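Local coordinates for uncharacterized protein (Clostridium sporogenes, PDB 4Q0Y) that is of unknown function but adopts a thioesterase-like Hot Dog fold and assembles as a dimer, at residues K40-S45 with N121-I126. Sequence-based numbering, arbitrary orientation.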
loop_
_atom_site.group_PDB
_atom_site.type_symbol
_atom_site.label_atom_id
_atom_site.label_comp_id
_atom_site.label_asym_id
_atom_site.label_seq_id
_atom_site.Cartn_x
_atom_site.Cartn_y
_atom_site.Cartn_z
ATOM N N LYS B 40 3.440 5.530 -1.935
ATOM C CA LYS B 40 4.326 4.563 -1.248
ATOM C C LYS B 40 4.077 3.147 -1.751
ATOM O O LYS B 40 5.020 2.408 -2.035
ATOM C CB LYS B 40 4.138 4.604 0.274
ATOM C CG LYS B 40 5.092 3.680 1.034
ATOM C CD LYS B 40 4.779 3.640 2.532
ATOM C CE LYS B 40 4.203 2.321 2.983
ATOM N NZ LYS B 40 4.064 2.250 4.463
ATOM N N VAL B 41 2.805 2.763 -1.797
ATOM C CA VAL B 41 2.412 1.417 -2.183
ATOM C C VAL B 41 2.915 1.102 -3.604
ATOM O O VAL B 41 3.501 0.044 -3.831
ATOM C CB VAL B 41 0.892 1.211 -2.047
ATOM C CG1 VAL B 41 0.424 -0.065 -2.734
ATOM C CG2 VAL B 41 0.516 1.181 -0.557
ATOM N N ILE B 42 2.732 2.049 -4.531
ATOM C CA ILE B 42 3.264 1.899 -5.902
ATOM C C ILE B 42 4.786 1.725 -5.888
ATOM O O ILE B 42 5.297 0.765 -6.490
ATOM C CB ILE B 42 2.869 3.089 -6.806
ATOM C CG1 ILE B 42 1.369 3.010 -7.077
ATOM C CG2 ILE B 42 3.702 3.099 -8.103
ATOM C CD1 ILE B 42 0.787 4.263 -7.686
HETATM N N MSE B 43 5.490 2.609 -5.173
HETATM C CA MSE B 43 6.960 2.585 -5.127
HETATM C C MSE B 43 7.494 1.289 -4.540
HETATM O O MSE B 43 8.513 0.773 -5.018
HETATM C CB MSE B 43 7.558 3.790 -4.407
HETATM C CG MSE B 43 7.294 5.118 -5.129
HETATM SE SE MSE B 43 8.081 5.186 -6.939
HETATM C CE MSE B 43 9.955 4.990 -6.365
ATOM N N ASN B 44 6.819 0.740 -3.527
ATOM C CA ASN B 44 7.212 -0.560 -2.947
ATOM C C ASN B 44 6.800 -1.796 -3.769
ATOM O O ASN B 44 7.191 -2.911 -3.418
ATOM C CB ASN B 44 6.667 -0.723 -1.526
ATOM C CG ASN B 44 7.468 0.044 -0.495
ATOM O OD1 ASN B 44 8.659 0.313 -0.681
ATOM N ND2 ASN B 44 6.855 0.304 0.629
ATOM N N SER B 45 5.997 -1.607 -4.813
ATOM C CA SER B 45 5.502 -2.711 -5.610
ATOM C C SER B 45 6.009 -2.704 -7.059
ATOM O O SER B 45 5.559 -3.546 -7.858
ATOM C CB SER B 45 3.979 -2.732 -5.515
ATOM O OG SER B 45 3.424 -1.678 -6.222
ATOM N N ASN B 121 -4.860 5.126 -12.679
ATOM C CA ASN B 121 -6.016 5.721 -12.007
ATOM C C ASN B 121 -5.619 6.248 -10.611
ATOM O O ASN B 121 -5.990 7.368 -10.219
ATOM C CB ASN B 121 -7.180 4.709 -11.958
ATOM C CG ASN B 121 -7.749 4.373 -13.349
ATOM O OD1 ASN B 121 -7.521 5.078 -14.341
ATOM N ND2 ASN B 121 -8.488 3.285 -13.419
ATOM N N ILE B 122 -4.796 5.471 -9.904
ATOM C CA ILE B 122 -4.263 5.880 -8.590
ATOM C C ILE B 122 -3.336 7.111 -8.749
ATOM O O ILE B 122 -3.435 8.064 -7.977
ATOM C CB ILE B 122 -3.546 4.710 -7.873
ATOM C CG1 ILE B 122 -4.544 3.593 -7.549
ATOM C CG2 ILE B 122 -2.831 5.180 -6.602
ATOM C CD1 ILE B 122 -3.884 2.268 -7.234
ATOM N N LEU B 123 -2.443 7.082 -9.741
ATOM C CA LEU B 123 -1.549 8.212 -10.007
ATOM C C LEU B 123 -2.298 9.489 -10.347
ATOM O O LEU B 123 -1.914 10.568 -9.884
ATOM C CB LEU B 123 -0.539 7.885 -11.101
ATOM C CG LEU B 123 0.515 6.846 -10.702
ATOM C CD1 LEU B 123 1.245 6.380 -11.954
ATOM C CD2 LEU B 123 1.488 7.383 -9.670
ATOM N N LYS B 124 -3.389 9.350 -11.110
ATOM C CA LYS B 124 -4.289 10.486 -11.383
ATOM C C LYS B 124 -4.894 11.092 -10.114
ATOM O O LYS B 124 -4.993 12.310 -10.015
ATOM C CB LYS B 124 -5.364 10.127 -12.412
ATOM C CG LYS B 124 -4.758 9.952 -13.805
ATOM C CD LYS B 124 -5.658 9.276 -14.825
ATOM C CE LYS B 124 -6.925 10.053 -15.104
ATOM N NZ LYS B 124 -7.699 9.386 -16.196
ATOM N N GLU B 125 -5.230 10.249 -9.131
ATOM C CA GLU B 125 -5.704 10.731 -7.827
ATOM C C GLU B 125 -4.606 11.496 -7.071
ATOM O O GLU B 125 -4.868 12.568 -6.496
ATOM C CB GLU B 125 -6.250 9.597 -6.945
ATOM C CG GLU B 125 -7.519 8.978 -7.501
ATOM C CD GLU B 125 -7.900 7.642 -6.885
ATOM O OE1 GLU B 125 -7.233 7.161 -5.943
ATOM O OE2 GLU B 125 -8.868 7.053 -7.407
ATOM N N ILE B 126 -3.403 10.936 -7.069
ATOM C CA ILE B 126 -2.259 11.525 -6.351
ATOM C C ILE B 126 -1.856 12.898 -6.924
ATOM O O ILE B 126 -1.594 13.851 -6.143
ATOM C CB ILE B 126 -1.023 10.603 -6.371
ATOM C CG1 ILE B 126 -1.323 9.323 -5.596
ATOM C CG2 ILE B 126 0.223 11.300 -5.807
ATOM C CD1 ILE B 126 -0.413 8.170 -5.962
#
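Ile-42 reaches across from helix 33-44 to touch Ile-122, Leu-123 and Ile-126 of helix 117-126, joining two helices of a Hot Dog, thioesterase-like fold whose antiparallel sheet lies beside both. The segment axes come no closer than 11.5 Å, and only side-chain carbons meet between them: CD1 of Ile-42 on one side and methyls of the three partners on the other, with no hydrogen bond across. The contact begins at Ile-122, the residue whose CA is nearest the CA of Ile-42, 8.9 Å away. The two isoleucines run past each other in opposite directions; chi1 of Ile-122 (-64°) sets CG1 beside the backbone N and turns CG2 to the side away from that N, where it meets CD1 of Ile-42 at 3.9 Å. Leu-123 starts off to one side, but its CD2 methyl swings back to lie 3.8 Å from CD1 of Ile-42, with CG of Leu-123 close behind. The same leucine packs on Ile-93 and Val-95 of strand 83-95 and on Phe-39, tying helix 117-126 to the sheet as well as to helix 33-44. One turn on from Ile-122, past Glu-125, which forms a salt bridge with Lys-38, Ile-126 rests on Lys-38 and Phe-39. Its touch on Ile-42 is looser. An extended second torsion of Ile-42 (chi2 167°) carries CD1 outward from helix 33-44, and this one methyl serves all three partners, the last being CD1 of Ile-126 at 4.4 Å.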